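Local structure of alkylhalidase CmlS (3I3L) at residues A[304-318]-A[352-364]. The protein is a flavin-dependent halogenase of chloramphenicol biosynthesis that binds FAD through a covalent flavin-aspartate bond and probably acts as an oxidoreductase. Residues are numbered along the deposited sequence; the frame is centred on the assembly and turned at random.
With FAD (flavin-adenine dinucleotide), chain B.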
ATOM      1  N   VAL A 304      -0.213 -13.529 -12.565  1.00 28.59           N
ATOM      2  CA  VAL A 304      -1.469 -13.035 -13.174  1.00 28.09           C
ATOM      3  C   VAL A 304      -2.385 -12.410 -12.110  1.00 24.36           C
ATOM      4  O   VAL A 304      -2.872 -13.095 -11.242  1.00 25.17           O
ATOM      5  CB  VAL A 304      -2.226 -14.186 -13.958  1.00 29.68           C
ATOM      6  CG1 VAL A 304      -3.422 -13.649 -14.806  1.00 30.56           C
ATOM      7  CG2 VAL A 304      -1.253 -14.928 -14.947  1.00 31.55           C
ATOM      8  N   PHE A 305      -2.617 -11.102 -12.180  1.00 21.10           N
ATOM      9  CA  PHE A 305      -3.511 -10.466 -11.188  1.00 21.66           C
ATOM     10  C   PHE A 305      -4.974 -10.587 -11.671  1.00 21.27           C
ATOM     11  O   PHE A 305      -5.880 -10.568 -10.861  1.00 23.51           O
ATOM     12  CB  PHE A 305      -3.141  -8.990 -10.987  1.00 18.10           C
ATOM     13  CG  PHE A 305      -1.823  -8.784 -10.283  1.00 22.42           C
ATOM     14  CD1 PHE A 305      -1.786  -8.647  -8.909  1.00 21.78           C
ATOM     15  CD2 PHE A 305      -0.625  -8.780 -10.974  1.00 19.58           C
ATOM     16  CE1 PHE A 305      -0.551  -8.429  -8.261  1.00 23.74           C
ATOM     17  CE2 PHE A 305       0.577  -8.598 -10.304  1.00 18.79           C
ATOM     18  CZ  PHE A 305       0.617  -8.430  -8.994  1.00 20.97           C
ATOM     19  N   SER A 306      -5.179 -10.748 -12.953  1.00 20.30           N
ATOM     20  CA  SER A 306      -6.534 -10.973 -13.484  1.00 21.45           C
ATOM     21  C   SER A 306      -6.376 -11.360 -14.982  1.00 22.11           C
ATOM     22  O   SER A 306      -5.415 -10.990 -15.637  1.00 22.88           O
ATOM     23  CB  SER A 306      -7.341  -9.662 -13.388  1.00 21.01           C
ATOM     24  OG  SER A 306      -6.862  -8.699 -14.354  1.00 19.40           O
ATOM     25  N   ALA A 307      -7.357 -12.082 -15.494  1.00 21.99           N
ATOM     26  CA  ALA A 307      -7.435 -12.455 -16.894  1.00 22.89           C
ATOM     27  C   ALA A 307      -8.876 -12.932 -17.134  1.00 23.90           C
ATOM     28  O   ALA A 307      -9.548 -13.322 -16.197  1.00 23.21           O
ATOM     29  CB  ALA A 307      -6.477 -13.626 -17.203  1.00 22.76           C
ATOM     30  N   ASP A 308      -9.308 -12.931 -18.374  1.00 26.51           N
ATOM     31  CA  ASP A 308     -10.577 -13.560 -18.739  1.00 27.94           C
ATOM     32  C   ASP A 308     -11.760 -13.086 -17.854  1.00 26.31           C
ATOM     33  O   ASP A 308     -12.114 -11.911 -17.845  1.00 24.35           O
ATOM     34  CB  ASP A 308     -10.379 -15.077 -18.660  1.00 28.66           C
ATOM     35  CG  ASP A 308      -9.269 -15.581 -19.602  1.00 31.05           C
ATOM     36  OD1 ASP A 308      -9.107 -15.021 -20.705  1.00 31.81           O
ATOM     37  OD2 ASP A 308      -8.570 -16.563 -19.229  1.00 34.08           O
ATOM     38  N   ARG A 309     -12.328 -13.998 -17.065  1.00 23.23           N
ATOM     39  CA  ARG A 309     -13.442 -13.592 -16.216  1.00 24.62           C
ATOM     40  C   ARG A 309     -13.152 -13.508 -14.713  1.00 24.22           C
ATOM     41  O   ARG A 309     -14.086 -13.547 -13.911  1.00 25.23           O
ATOM     42  CB  ARG A 309     -14.657 -14.512 -16.466  1.00 23.92           C
ATOM     43  CG  ARG A 309     -15.215 -14.378 -17.859  1.00 26.12           C
ATOM     44  CD  ARG A 309     -16.373 -15.419 -18.182  1.00 29.32           C
ATOM     45  NE  ARG A 309     -16.852 -15.204 -19.571  1.00 30.81           N
ATOM     46  CZ  ARG A 309     -17.744 -14.259 -19.919  1.00 29.90           C
ATOM     47  NH1 ARG A 309     -18.258 -13.458 -19.005  1.00 26.28           N
ATOM     48  NH2 ARG A 309     -18.080 -14.077 -21.193  1.00 26.46           N
ATOM     49  N   PHE A 310     -11.875 -13.490 -14.319  1.00 22.39           N
ATOM     50  CA  PHE A 310     -11.537 -13.369 -12.899  1.00 22.71           C
ATOM     51  C   PHE A 310     -10.574 -12.203 -12.594  1.00 21.28           C
ATOM     52  O   PHE A 310      -9.782 -11.840 -13.420  1.00 20.10           O
ATOM     53  CB  PHE A 310     -10.944 -14.670 -12.364  1.00 20.08           C
ATOM     54  CG  PHE A 310      -9.496 -14.928 -12.807  1.00 26.48           C
ATOM     55  CD1 PHE A 310      -8.415 -14.460 -12.027  1.00 28.44           C
ATOM     56  CD2 PHE A 310      -9.212 -15.649 -13.966  1.00 22.08           C
ATOM     57  CE1 PHE A 310      -7.087 -14.727 -12.420  1.00 26.40           C
ATOM     58  CE2 PHE A 310      -7.908 -15.920 -14.346  1.00 26.72           C
ATOM     59  CZ  PHE A 310      -6.842 -15.459 -13.577  1.00 25.86           C
ATOM     60  N   PHE A 311     -10.684 -11.689 -11.375  1.00 21.32           N
ATOM     61  CA  PHE A 311      -9.778 -10.745 -10.803  1.00 21.60           C
ATOM     62  C   PHE A 311      -9.395 -11.280  -9.412  1.00 22.01           C
ATOM     63  O   PHE A 311     -10.241 -11.768  -8.691  1.00 21.56           O
ATOM     64  CB  PHE A 311     -10.454  -9.356 -10.638  1.00 20.98           C
ATOM     65  CG  PHE A 311     -10.720  -8.653 -11.954  1.00 22.79           C
ATOM     66  CD1 PHE A 311      -9.913  -7.630 -12.374  1.00 20.83           C
ATOM     67  CD2 PHE A 311     -11.754  -9.070 -12.778  1.00 21.01           C
ATOM     68  CE1 PHE A 311     -10.059  -7.030 -13.583  1.00 21.13           C
ATOM     69  CE2 PHE A 311     -11.971  -8.412 -14.020  1.00 22.75           C
ATOM     70  CZ  PHE A 311     -11.134  -7.419 -14.419  1.00 23.76           C
ATOM     71  N   LEU A 312      -8.106 -11.141  -9.035  1.00 21.75           N
ATOM     72  CA  LEU A 312      -7.670 -11.356  -7.665  1.00 20.12           C
ATOM     73  C   LEU A 312      -7.501 -10.003  -6.977  1.00 20.69           C
ATOM     74  O   LEU A 312      -6.895  -9.079  -7.562  1.00 19.75           O
ATOM     75  CB  LEU A 312      -6.324 -12.121  -7.645  1.00 20.92           C
ATOM     76  CG  LEU A 312      -6.148 -13.308  -8.611  1.00 23.07           C
ATOM     77  CD1 LEU A 312      -4.768 -13.881  -8.477  1.00 21.61           C
ATOM     78  CD2 LEU A 312      -7.244 -14.452  -8.415  1.00 21.46           C
ATOM     79  N   CYS A 313      -8.014  -9.868  -5.737  1.00 19.43           N
ATOM     80  CA  CYS A 313      -7.901  -8.619  -4.986  1.00 19.25           C
ATOM     81  C   CYS A 313      -7.307  -8.878  -3.574  1.00 21.31           C
ATOM     82  O   CYS A 313      -7.560  -9.934  -2.987  1.00 20.07           O
ATOM     83  CB  CYS A 313      -9.294  -7.962  -4.797  1.00 20.56           C
ATOM     84  SG  CYS A 313     -10.150  -7.563  -6.331  1.00 20.78           S
ATOM     85  N   GLY A 314      -6.519  -7.933  -3.036  1.00 19.45           N
ATOM     86  CA  GLY A 314      -5.987  -8.070  -1.700  1.00 18.61           C
ATOM     87  C   GLY A 314      -5.008  -9.230  -1.577  1.00 18.89           C
ATOM     88  O   GLY A 314      -4.342  -9.537  -2.524  1.00 18.40           O
ATOM     89  N   ASP A 315      -4.953  -9.877  -0.404  1.00 19.11           N
ATOM     90  CA  ASP A 315      -3.938 -10.927  -0.173  1.00 21.31           C
ATOM     91  C   ASP A 315      -4.092 -12.067  -1.175  1.00 22.68           C
ATOM     92  O   ASP A 315      -3.140 -12.796  -1.426  1.00 22.91           O
ATOM     93  CB  ASP A 315      -4.022 -11.497   1.248  1.00 21.72           C
ATOM     94  CG  ASP A 315      -3.555 -10.528   2.318  1.00 22.97           C
ATOM     95  OD1 ASP A 315      -3.172  -9.373   2.029  1.00 24.46           O
ATOM     96  OD2 ASP A 315      -3.646 -10.898   3.473  1.00 27.01           O
ATOM     97  N   ALA A 316      -5.280 -12.217  -1.777  1.00 22.35           N
ATOM     98  CA  ALA A 316      -5.474 -13.256  -2.783  1.00 21.64           C
ATOM     99  C   ALA A 316      -4.542 -13.022  -3.970  1.00 21.39           C
ATOM    100  O   ALA A 316      -4.157 -13.972  -4.667  1.00 20.49           O
ATOM    101  CB  ALA A 316      -7.000 -13.330  -3.268  1.00 22.30           C
ATOM    102  N   ALA A 317      -4.198 -11.749  -4.217  1.00 21.89           N
ATOM    103  CA  ALA A 317      -3.281 -11.367  -5.319  1.00 21.81           C
ATOM    104  C   ALA A 317      -1.830 -11.304  -4.842  1.00 21.64           C
ATOM    105  O   ALA A 317      -0.954 -11.949  -5.403  1.00 19.39           O
ATOM    106  CB  ALA A 317      -3.685  -9.979  -5.912  1.00 21.36           C
ATOM    107  N   CYS A 318      -1.567 -10.495  -3.813  1.00 22.79           N
ATOM    108  CA  CYS A 318      -0.216 -10.326  -3.358  1.00 21.22           C
ATOM    109  C   CYS A 318      -0.229  -9.915  -1.937  1.00 22.01           C
ATOM    110  O   CYS A 318      -1.258  -9.458  -1.469  1.00 20.97           O
ATOM    111  CB  CYS A 318       0.554  -9.318  -4.242  1.00 21.50           C
ATOM    112  SG  CYS A 318      -0.066  -7.610  -4.153  1.00 26.15           S
ATOM    113  N   LYS A 352     -11.574  -5.534 -23.399  1.00 30.48           N
ATOM    114  CA  LYS A 352     -11.244  -6.563 -22.443  1.00 30.77           C
ATOM    115  C   LYS A 352      -9.772  -6.662 -22.128  1.00 29.54           C
ATOM    116  O   LYS A 352      -9.398  -6.624 -20.963  1.00 28.27           O
ATOM    117  CB  LYS A 352     -11.716  -7.929 -22.891  1.00 31.26           C
ATOM    118  CG  LYS A 352     -11.190  -9.036 -21.946  1.00 39.01           C
ATOM    119  CD  LYS A 352     -11.158 -10.413 -22.634  1.00 48.40           C
ATOM    120  CE  LYS A 352     -10.708 -11.506 -21.631  1.00 51.24           C
ATOM    121  NZ  LYS A 352     -10.694 -12.931 -22.241  1.00 52.36           N
ATOM    122  N   ASP A 353      -8.957  -6.795 -23.163  1.00 28.60           N
ATOM    123  CA  ASP A 353      -7.531  -7.001 -23.031  1.00 29.53           C
ATOM    124  C   ASP A 353      -6.839  -5.811 -22.414  1.00 28.94           C
ATOM    125  O   ASP A 353      -6.030  -5.952 -21.491  1.00 29.41           O
ATOM    126  CB  ASP A 353      -6.893  -7.314 -24.397  1.00 30.47           C
ATOM    127  CG  ASP A 353      -7.221  -8.760 -24.882  1.00 33.63           C
ATOM    128  OD1 ASP A 353      -7.542  -9.653 -24.072  1.00 37.56           O
ATOM    129  OD2 ASP A 353      -7.127  -9.016 -26.093  1.00 37.21           O
ATOM    130  N   ALA A 354      -7.194  -4.636 -22.901  1.00 27.96           N
ATOM    131  CA  ALA A 354      -6.616  -3.408 -22.425  1.00 27.84           C
ATOM    132  C   ALA A 354      -6.951  -3.215 -20.932  1.00 26.78           C
ATOM    133  O   ALA A 354      -6.129  -2.746 -20.164  1.00 25.10           O
ATOM    134  CB  ALA A 354      -7.137  -2.240 -23.264  1.00 26.78           C
ATOM    135  N   VAL A 355      -8.162  -3.584 -20.533  1.00 26.57           N
ATOM    136  CA  VAL A 355      -8.570  -3.346 -19.137  1.00 25.12           C
ATOM    137  C   VAL A 355      -7.814  -4.308 -18.210  1.00 25.42           C
ATOM    138  O   VAL A 355      -7.424  -3.928 -17.128  1.00 24.05           O
ATOM    139  CB  VAL A 355     -10.125  -3.499 -18.938  1.00 23.49           C
ATOM    140  CG1 VAL A 355     -10.488  -3.684 -17.486  1.00 18.38           C
ATOM    141  CG2 VAL A 355     -10.905  -2.244 -19.496  1.00 23.31           C
ATOM    142  N   HIS A 356      -7.667  -5.565 -18.623  1.00 23.78           N
ATOM    143  CA  HIS A 356      -6.935  -6.496 -17.808  1.00 23.63           C
ATOM    144  C   HIS A 356      -5.443  -6.072 -17.745  1.00 23.59           C
ATOM    145  O   HIS A 356      -4.833  -6.185 -16.702  1.00 25.59           O
ATOM    146  CB  HIS A 356      -7.037  -7.893 -18.404  1.00 22.93           C
ATOM    147  CG  HIS A 356      -8.219  -8.656 -17.928  1.00 22.88           C
ATOM    148  ND1 HIS A 356      -8.457  -8.892 -16.592  1.00 22.51           N
ATOM    149  CD2 HIS A 356      -9.192  -9.317 -18.602  1.00 25.03           C
ATOM    150  CE1 HIS A 356      -9.539  -9.638 -16.455  1.00 20.79           C
ATOM    151  NE2 HIS A 356     -10.035  -9.873 -17.650  1.00 23.14           N
ATOM    152  N   ALA A 357      -4.884  -5.634 -18.867  1.00 21.84           N
ATOM    153  CA  ALA A 357      -3.514  -5.187 -18.889  1.00 25.34           C
ATOM    154  C   ALA A 357      -3.343  -3.996 -17.958  1.00 24.60           C
ATOM    155  O   ALA A 357      -2.340  -3.897 -17.303  1.00 24.75           O
ATOM    156  CB  ALA A 357      -3.030  -4.867 -20.348  1.00 25.21           C
ATOM    157  N   TRP A 358      -4.338  -3.112 -17.880  1.00 24.48           N
ATOM    158  CA  TRP A 358      -4.274  -2.029 -16.942  1.00 23.90           C
ATOM    159  C   TRP A 358      -4.344  -2.536 -15.464  1.00 24.18           C
ATOM    160  O   TRP A 358      -3.608  -2.063 -14.599  1.00 25.41           O
ATOM    161  CB  TRP A 358      -5.329  -0.945 -17.240  1.00 22.34           C
ATOM    162  CG  TRP A 358      -5.481   0.023 -16.089  1.00 23.48           C
ATOM    163  CD1 TRP A 358      -4.755   1.161 -15.874  1.00 23.31           C
ATOM    164  CD2 TRP A 358      -6.418  -0.066 -14.988  1.00 22.62           C
ATOM    165  NE1 TRP A 358      -5.188   1.793 -14.744  1.00 24.21           N
ATOM    166  CE2 TRP A 358      -6.173   1.044 -14.149  1.00 24.21           C
ATOM    167  CE3 TRP A 358      -7.424  -0.963 -14.641  1.00 21.14           C
ATOM    168  CZ2 TRP A 358      -6.898   1.271 -12.980  1.00 23.61           C
ATOM    169  CZ3 TRP A 358      -8.133  -0.746 -13.473  1.00 20.96           C
ATOM    170  CH2 TRP A 358      -7.890   0.365 -12.675  1.00 23.30           C
ATOM    171  N   TYR A 359      -5.251  -3.459 -15.168  1.00 22.22           N
ATOM    172  CA  TYR A 359      -5.355  -3.965 -13.790  1.00 21.56           C
ATOM    173  C   TYR A 359      -4.021  -4.658 -13.373  1.00 21.13           C
ATOM    174  O   TYR A 359      -3.555  -4.450 -12.280  1.00 18.38           O
ATOM    175  CB  TYR A 359      -6.549  -4.939 -13.660  1.00 20.58           C
ATOM    176  CG  TYR A 359      -6.810  -5.394 -12.224  1.00 20.11           C
ATOM    177  CD1 TYR A 359      -7.511  -4.580 -11.316  1.00 18.34           C
ATOM    178  CD2 TYR A 359      -6.289  -6.595 -11.767  1.00 18.93           C
ATOM    179  CE1 TYR A 359      -7.698  -4.995  -9.965  1.00 17.11           C
ATOM    180  CE2 TYR A 359      -6.489  -7.035 -10.476  1.00 15.46           C
ATOM    181  CZ  TYR A 359      -7.198  -6.236  -9.577  1.00 19.90           C
ATOM    182  OH  TYR A 359      -7.368  -6.685  -8.272  1.00 16.95           O
ATOM    183  N   ASN A 360      -3.422  -5.449 -14.288  1.00 20.69           N
ATOM    184  CA  ASN A 360      -2.183  -6.170 -13.982  1.00 24.32           C
ATOM    185  C   ASN A 360      -0.991  -5.227 -13.782  1.00 25.47           C
ATOM    186  O   ASN A 360      -0.261  -5.334 -12.791  1.00 25.82           O
ATOM    187  CB  ASN A 360      -1.820  -7.181 -15.098  1.00 24.42           C
ATOM    188  CG  ASN A 360      -2.626  -8.440 -15.018  1.00 25.30           C
ATOM    189  OD1 ASN A 360      -2.163  -9.423 -14.435  1.00 26.64           O
ATOM    190  ND2 ASN A 360      -3.857  -8.430 -15.607  1.00 21.69           N
ATOM    191  N   ARG A 361      -0.826  -4.284 -14.706  1.00 26.58           N
ATOM    192  CA  ARG A 361       0.259  -3.305 -14.609  1.00 28.66           C
ATOM    193  C   ARG A 361       0.165  -2.494 -13.326  1.00 28.69           C
ATOM    194  O   ARG A 361       1.153  -2.318 -12.612  1.00 30.76           O
ATOM    195  CB  ARG A 361       0.215  -2.368 -15.793  1.00 28.78           C
ATOM    196  CG  ARG A 361       1.148  -1.205 -15.663  1.00 38.63           C
ATOM    197  CD  ARG A 361       1.018  -0.304 -16.920  1.00 48.76           C
ATOM    198  NE  ARG A 361       2.189   0.558 -17.047  1.00 54.60           N
ATOM    199  CZ  ARG A 361       2.174   1.875 -16.899  1.00 57.40           C
ATOM    200  NH1 ARG A 361       1.031   2.475 -16.591  1.00 59.45           N
ATOM    201  NH2 ARG A 361       3.307   2.585 -17.061  1.00 56.36           N
ATOM    202  N   THR A 362      -1.023  -2.028 -13.017  1.00 26.41           N
ATOM    203  CA  THR A 362      -1.208  -1.142 -11.900  1.00 28.59           C
ATOM    204  C   THR A 362      -0.909  -1.857 -10.606  1.00 27.09           C
ATOM    205  O   THR A 362      -0.254  -1.287  -9.723  1.00 27.16           O
ATOM    206  CB  THR A 362      -2.667  -0.507 -11.901  1.00 30.17           C
ATOM    207  OG1 THR A 362      -2.716   0.499 -12.925  1.00 37.72           O
ATOM    208  CG2 THR A 362      -2.940   0.217 -10.650  1.00 31.71           C
ATOM    209  N   TYR A 363      -1.400  -3.082 -10.448  1.00 24.58           N
ATOM    210  CA  TYR A 363      -1.156  -3.831  -9.179  1.00 24.41           C
ATOM    211  C   TYR A 363       0.315  -4.202  -9.059  1.00 24.35           C
ATOM    212  O   TYR A 363       0.885  -4.158  -7.967  1.00 24.11           O
ATOM    213  CB  TYR A 363      -2.008  -5.117  -9.101  1.00 22.26           C
ATOM    214  CG  TYR A 363      -2.576  -5.435  -7.730  1.00 21.58           C
ATOM    215  CD1 TYR A 363      -3.743  -6.200  -7.596  1.00 20.22           C
ATOM    216  CD2 TYR A 363      -1.925  -5.028  -6.584  1.00 20.30           C
ATOM    217  CE1 TYR A 363      -4.249  -6.548  -6.317  1.00 16.77           C
ATOM    218  CE2 TYR A 363      -2.380  -5.373  -5.335  1.00 20.27           C
ATOM    219  CZ  TYR A 363      -3.533  -6.133  -5.201  1.00 23.80           C
ATOM    220  OH  TYR A 363      -3.994  -6.391  -3.924  1.00 21.15           O
ATOM    221  N   ARG A 364       0.917  -4.602 -10.179  1.00 25.55           N
ATOM    222  CA  ARG A 364       2.287  -5.057 -10.192  1.00 26.63           C
ATOM    223  C   ARG A 364       3.200  -3.935  -9.786  1.00 28.39           C
ATOM    224  O   ARG A 364       4.100  -4.132  -8.958  1.00 27.77           O
ATOM    225  CB  ARG A 364       2.696  -5.606 -11.581  1.00 28.85           C
ATOM    226  CG  ARG A 364       4.097  -6.271 -11.577  1.00 36.33           C
ATOM    227  CD  ARG A 364       4.435  -7.013 -12.881  1.00 42.54           C
ATOM    228  NE  ARG A 364       3.437  -8.074 -13.189  1.00 51.59           N
ATOM    229  CZ  ARG A 364       2.504  -7.977 -14.153  1.00 51.30           C
ATOM    230  NH1 ARG A 364       2.448  -6.851 -14.901  1.00 53.38           N
ATOM    231  NH2 ARG A 364       1.643  -8.997 -14.399  1.00 45.11           N
TER
HETATM  232  PA  FAD B 600      -8.634 -11.217   4.492  1.00 22.91           P
HETATM  233  O1A FAD B 600      -7.825 -12.443   4.846  1.00 23.40           O
HETATM  234  O2A FAD B 600      -8.673 -10.129   5.507  1.00 26.26           O
HETATM  235  O5B FAD B 600     -10.157 -11.704   4.157  1.00 28.34           O
HETATM  236  C5B FAD B 600     -10.383 -12.839   3.346  1.00 26.26           C
HETATM  237  C4B FAD B 600     -11.676 -13.583   3.750  1.00 24.76           C
HETATM  238  O4B FAD B 600     -11.872 -14.658   2.802  1.00 25.06           O
HETATM  239  C3B FAD B 600     -11.589 -14.220   5.116  1.00 27.75           C
HETATM  240  O3B FAD B 600     -12.590 -13.706   5.940  1.00 28.16           O
HETATM  241  C2B FAD B 600     -11.815 -15.720   4.867  1.00 29.50           C
HETATM  242  O2B FAD B 600     -12.696 -16.259   5.802  1.00 32.68           O
HETATM  243  C1B FAD B 600     -12.422 -15.767   3.473  1.00 25.25           C
HETATM  244  N9A FAD B 600     -12.167 -16.942   2.661  1.00 28.90           N
HETATM  245  C8A FAD B 600     -10.975 -17.571   2.460  1.00 29.05           C
HETATM  246  N7A FAD B 600     -11.168 -18.601   1.607  1.00 29.98           N
HETATM  247  C5A FAD B 600     -12.487 -18.694   1.321  1.00 28.89           C
HETATM  248  C6A FAD B 600     -13.207 -19.567   0.526  1.00 28.67           C
HETATM  249  N6A FAD B 600     -12.608 -20.541  -0.134  1.00 26.64           N
HETATM  250  N1A FAD B 600     -14.554 -19.356   0.399  1.00 31.62           N
HETATM  251  C2A FAD B 600     -15.195 -18.341   1.065  1.00 24.68           C
HETATM  252  N3A FAD B 600     -14.468 -17.484   1.833  1.00 27.36           N
HETATM  253  C4A FAD B 600     -13.133 -17.651   1.961  1.00 28.32           C
HETATM  254  N1  FAD B 600      -2.694  -4.726   7.126  1.00 24.52           N
HETATM  255  C2  FAD B 600      -2.905  -3.396   7.451  1.00 25.22           C
HETATM  256  O2  FAD B 600      -3.531  -2.710   6.654  1.00 28.21           O
HETATM  257  N3  FAD B 600      -2.411  -2.857   8.609  1.00 23.49           N
HETATM  258  C4  FAD B 600      -1.693  -3.625   9.487  1.00 26.99           C
HETATM  259  O4  FAD B 600      -1.267  -3.102  10.567  1.00 30.83           O
HETATM  260  C4X FAD B 600      -1.446  -4.958   9.156  1.00 26.78           C
HETATM  261  N5  FAD B 600      -0.748  -5.758  10.019  1.00 26.06           N
HETATM  262  C5X FAD B 600      -0.602  -7.096   9.732  1.00 24.75           C
HETATM  263  C6  FAD B 600       0.123  -7.922  10.604  1.00 24.65           C
HETATM  264  C7  FAD B 600       0.333  -9.239  10.274  1.00 28.65           C
HETATM  265  C7M FAD B 600       1.092 -10.159  11.200  1.00 30.27           C
HETATM  266  C8  FAD B 600      -0.232  -9.730   9.101  1.00 31.68           C
HETATM  267  C8M FAD B 600      -0.118 -11.161   8.756  1.00 29.10           C
HETATM  268  C9  FAD B 600      -0.920  -8.911   8.199  1.00 27.49           C
HETATM  269  C9A FAD B 600      -1.096  -7.582   8.552  1.00 24.94           C
HETATM  270  N10 FAD B 600      -1.823  -6.808   7.694  1.00 22.58           N
HETATM  271  C10 FAD B 600      -1.961  -5.498   7.957  1.00 23.96           C
HETATM  272  C1' FAD B 600      -2.188  -7.434   6.391  1.00 21.76           C
HETATM  273  C2' FAD B 600      -3.684  -7.378   6.192  1.00 22.77           C
HETATM  274  O2' FAD B 600      -4.278  -7.885   7.318  1.00 26.99           O
HETATM  275  C3' FAD B 600      -4.198  -8.061   4.953  1.00 24.44           C
HETATM  276  O3' FAD B 600      -3.614  -7.464   3.816  1.00 22.10           O
HETATM  277  C4' FAD B 600      -5.750  -7.894   4.831  1.00 23.57           C
HETATM  278  O4' FAD B 600      -6.429  -8.610   5.825  1.00 21.84           O
HETATM  279  C5' FAD B 600      -6.218  -8.450   3.493  1.00 19.55           C
HETATM  280  O5' FAD B 600      -7.592  -8.243   3.333  1.00 23.74           O
HETATM  281  P   FAD B 600      -8.329  -9.275   2.390  1.00 21.58           P
HETATM  282  O1P FAD B 600      -7.525  -9.459   1.122  1.00 20.89           O
HETATM  283  O2P FAD B 600      -9.800  -8.893   2.273  1.00 28.18           O
HETATM  284  O3P FAD B 600      -8.135 -10.722   3.086  1.00 20.22           O
HETATM  285  O   HOH W   1      -2.396  -6.835  -1.751  1.00 24.59           O
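Tyr359 and Tyr363, one helical turn apart, are two large bumps that the start of helix 352-382 pushes into segment 304-318. The Tyr359 ring fills a hollow between Phe305, Ser306, Phe311 and Leu312. Phe311 closes it from one face, with CD1 above the ring centre, in a T-shaped pair with planes at 84°. At the bottom, Tyr359 OH donates to Leu312 O (2.5 Å). The ring reaches the strand because its chi1 of -174° turns CG away from the backbone N. Tyr363 enters beside Phe305. Its CB lies over one face of the Phe305 ring, and the two rings are nearly parallel but slid apart. The Tyr363 ring covers a shallow hollow floored by Phe305, Ala317 CB and Cys318 SG, all under one side. Cys318 SG sits obliquely, 3.4 Å from Tyr363 CE2. The Tyr363 hydroxyl receives a weak bond from Gly314 N and meets a water also held by Cys318 O.

The hairpin is gripped in turn. Asn360 OD1 takes the N-H of Phe305, while ND2 gives one nearly straight bond to Ser306 O (173°) and another to His356 O, which fixes the amide. The His356 ring lies flat against Ala307, CA over its centre. Phe311 is near parallel to it but slid apart, and so touches both His356 and Tyr359 in one aromatic cluster. His356 ND1 pairs with Ser306 OG at 2.8 Å, and His356 NE2 donates to Asp308 O at 2.9 Å. At the hairpin tip, extended Lys352 forms a salt bridge from NZ to Asp308 OD1 (3.0 Å).

Strand 310-312 leads on to Gly314 and Asp315. Asp315 N binds FAD O1P, and OD1 accepts from the ribityl O3'. This fits the Gly-Asp (GD) motif of the FAD-binding fold shared by flavin-dependent halogenases and flavoprotein monooxygenases.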